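Local coordinates for SIR4-interacting protein SIF2 (Saccharomyces cerevisiae, PDB 1R5M) that serves as a WD40-repeat subunit of the Set3C corepressor complex and antagonizes telomeric silencing in yeast, at residues A[286-291]-A[305-310]. Numbering follows the deposited sequence.
Sequences YGHSQS and SCSMDG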
ATOM      1  N   TYR A 286     -15.046 -12.347  -9.607  1.00 11.99           N
ATOM      2  CA  TYR A 286     -16.152 -12.189  -8.665  1.00 12.41           C
ATOM      3  C   TYR A 286     -15.975 -13.201  -7.541  1.00 12.49           C
ATOM      4  O   TYR A 286     -15.433 -14.284  -7.750  1.00 12.76           O
ATOM      5  CB  TYR A 286     -17.505 -12.472  -9.332  1.00 14.61           C
ATOM      6  CG  TYR A 286     -17.927 -11.485 -10.392  1.00 14.99           C
ATOM      7  CD1 TYR A 286     -17.598 -11.688 -11.732  1.00 17.03           C
ATOM      8  CD2 TYR A 286     -18.657 -10.346 -10.055  1.00 16.86           C
ATOM      9  CE1 TYR A 286     -17.987 -10.780 -12.715  1.00 16.87           C
ATOM     10  CE2 TYR A 286     -19.050  -9.432 -11.026  1.00 18.19           C
ATOM     11  CZ  TYR A 286     -18.711  -9.654 -12.353  1.00 17.15           C
ATOM     12  OH  TYR A 286     -19.093  -8.745 -13.312  1.00 18.41           O
ATOM     13  N   GLY A 287     -16.450 -12.850  -6.353  1.00 12.74           N
ATOM     14  CA  GLY A 287     -16.337 -13.761  -5.229  1.00 14.44           C
ATOM     15  C   GLY A 287     -16.467 -13.049  -3.901  1.00 15.60           C
ATOM     16  O   GLY A 287     -17.220 -13.482  -3.023  1.00 16.02           O
ATOM     17  N   HIS A 288     -15.722 -11.962  -3.740  1.00 14.72           N
ATOM     18  CA  HIS A 288     -15.784 -11.197  -2.505  1.00 15.74           C
ATOM     19  C   HIS A 288     -17.193 -10.639  -2.336  1.00 16.72           C
ATOM     20  O   HIS A 288     -17.804 -10.176  -3.299  1.00 17.58           O
ATOM     21  CB  HIS A 288     -14.756 -10.067  -2.529  1.00 14.56           C
ATOM     22  CG  HIS A 288     -13.363 -10.517  -2.210  1.00 13.34           C
ATOM     23  ND1 HIS A 288     -13.025 -11.080  -0.997  1.00 13.09           N
ATOM     24  CD2 HIS A 288     -12.221 -10.477  -2.938  1.00 13.22           C
ATOM     25  CE1 HIS A 288     -11.735 -11.364  -0.991  1.00 13.79           C
ATOM     26  NE2 HIS A 288     -11.223 -11.009  -2.156  1.00 12.63           N
ATOM     27  N   SER A 289     -17.708 -10.697  -1.112  1.00 17.30           N
ATOM     28  CA  SER A 289     -19.055 -10.217  -0.829  1.00 18.43           C
ATOM     29  C   SER A 289     -19.081  -8.792  -0.293  1.00 18.97           C
ATOM     30  O   SER A 289     -20.149  -8.219  -0.079  1.00 20.62           O
ATOM     31  CB  SER A 289     -19.748 -11.156   0.159  1.00 18.15           C
ATOM     32  OG  SER A 289     -19.026 -11.243   1.375  1.00 19.76           O
ATOM     33  N   GLN A 290     -17.901  -8.226  -0.066  1.00 18.08           N
ATOM     34  CA  GLN A 290     -17.793  -6.859   0.425  1.00 18.58           C
ATOM     35  C   GLN A 290     -16.588  -6.199  -0.233  1.00 18.04           C
ATOM     36  O   GLN A 290     -15.839  -6.847  -0.964  1.00 17.62           O
ATOM     37  CB  GLN A 290     -17.643  -6.839   1.948  1.00 19.94           C
ATOM     38  CG  GLN A 290     -18.749  -7.587   2.683  1.00 23.94           C
ATOM     39  CD  GLN A 290     -18.720  -7.362   4.183  1.00 26.02           C
ATOM     40  OE1 GLN A 290     -19.293  -8.139   4.947  1.00 29.47           O
ATOM     41  NE2 GLN A 290     -18.065  -6.288   4.611  1.00 28.44           N
ATOM     42  N   SER A 291     -16.408  -4.910   0.032  1.00 18.05           N
ATOM     43  CA  SER A 291     -15.309  -4.146  -0.542  1.00 17.61           C
ATOM     44  C   SER A 291     -13.948  -4.804  -0.366  1.00 16.40           C
ATOM     45  O   SER A 291     -13.650  -5.380   0.682  1.00 15.72           O
ATOM     46  CB  SER A 291     -15.269  -2.747   0.075  1.00 20.07           C
ATOM     47  OG  SER A 291     -16.478  -2.053  -0.169  1.00 24.40           O
ATOM     48  N   SER A 305      -6.161 -11.123  -2.998  1.00  9.30           N
ATOM     49  CA  SER A 305      -6.929 -10.017  -2.454  1.00  9.22           C
ATOM     50  C   SER A 305      -7.506 -10.349  -1.089  1.00  8.66           C
ATOM     51  O   SER A 305      -7.636 -11.516  -0.728  1.00 10.33           O
ATOM     52  CB  SER A 305      -8.079  -9.671  -3.406  1.00 10.81           C
ATOM     53  OG  SER A 305      -8.896 -10.810  -3.650  1.00 10.95           O
ATOM     54  N   CYS A 306      -7.821  -9.314  -0.321  1.00 10.11           N
ATOM     55  CA  CYS A 306      -8.460  -9.511   0.974  1.00 10.99           C
ATOM     56  C   CYS A 306      -9.572  -8.478   1.064  1.00 12.05           C
ATOM     57  O   CYS A 306      -9.523  -7.422   0.418  1.00 10.25           O
ATOM     58  CB  CYS A 306      -7.467  -9.427   2.140  1.00 12.73           C
ATOM     59  SG  CYS A 306      -6.490  -7.948   2.264  1.00 11.83           S
ATOM     60  N   SER A 307     -10.579  -8.776   1.870  1.00 12.97           N
ATOM     61  CA  SER A 307     -11.748  -7.924   1.921  1.00 13.56           C
ATOM     62  C   SER A 307     -12.388  -7.740   3.283  1.00 13.66           C
ATOM     63  O   SER A 307     -12.034  -8.405   4.257  1.00 13.67           O
ATOM     64  CB  SER A 307     -12.772  -8.515   0.938  1.00 14.20           C
ATOM     65  OG  SER A 307     -14.096  -8.074   1.164  1.00 15.90           O
ATOM     66  N   MET A 308     -13.336  -6.811   3.334  1.00 14.90           N
ATOM     67  CA  MET A 308     -14.066  -6.552   4.560  1.00 15.24           C
ATOM     68  C   MET A 308     -14.930  -7.772   4.872  1.00 15.31           C
ATOM     69  O   MET A 308     -15.481  -7.880   5.968  1.00 16.09           O
ATOM     70  CB  MET A 308     -14.937  -5.305   4.406  1.00 16.09           C
ATOM     71  CG  MET A 308     -14.160  -3.999   4.460  1.00 18.97           C
ATOM     72  SD  MET A 308     -13.435  -3.683   6.090  1.00 21.77           S
ATOM     73  CE  MET A 308     -14.850  -3.013   6.980  1.00 21.55           C
ATOM     74  N   ASP A 309     -15.046  -8.692   3.914  1.00 14.55           N
ATOM     75  CA  ASP A 309     -15.832  -9.902   4.138  1.00 15.36           C
ATOM     76  C   ASP A 309     -15.043 -10.933   4.942  1.00 15.66           C
ATOM     77  O   ASP A 309     -15.519 -12.045   5.183  1.00 17.73           O
ATOM     78  CB  ASP A 309     -16.326 -10.519   2.811  1.00 14.87           C
ATOM     79  CG  ASP A 309     -15.199 -11.022   1.914  1.00 16.19           C
ATOM     80  OD1 ASP A 309     -14.057 -11.197   2.383  1.00 14.71           O
ATOM     81  OD2 ASP A 309     -15.476 -11.264   0.719  1.00 16.57           O
ATOM     82  N   GLY A 310     -13.833 -10.555   5.352  1.00 14.04           N
ATOM     83  CA  GLY A 310     -12.999 -11.438   6.150  1.00 13.88           C
ATOM     84  C   GLY A 310     -12.256 -12.546   5.427  1.00 14.52           C
ATOM     85  O   GLY A 310     -11.674 -13.422   6.068  1.00 14.56           O
TER
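With CG of His288 anti to its carbonyl carbon (chi1 -80°) and CG of Asp309 set between its own backbone N and carbonyl carbon (chi1 65°), imidazole and carboxylate meet in the polar network of a WD40 propeller blade. This is the classical His–Asp–Ser–Trp arrangement, which ties the GH loop entering WD repeat 6 to the turn after strand 302-307. His288 ND1 donates to Asp309 OD2 (3.0 Å), which lies in the ring plane and is approached on its syn side. Asp309 OD2 also turns its anti lone pair to the backbone N of Ser289 at 2.9 Å, so two donors grip it, while Ser311 OG bonds to OD1; together they should fix the carboxylate's rotation. On the ring's other side, His288 NE2 shares a hydrogen bond with Ser305 OG at 2.8 Å, a hydroxyl that also bonds to Trp315 NE1 and thus extends the hydrogen-bond relay to strand 311-316. The extended Gln290 side chain runs antiparallel to that of Asp309, its CG 3.8 Å from Asp309 CB. Beyond the imidazole network, Ser291 O receives Met308 N almost straight on, at 3.0 Å, and takes a second bond from Ser307 OG, 2.8 Å away and well above the carbonyl plane.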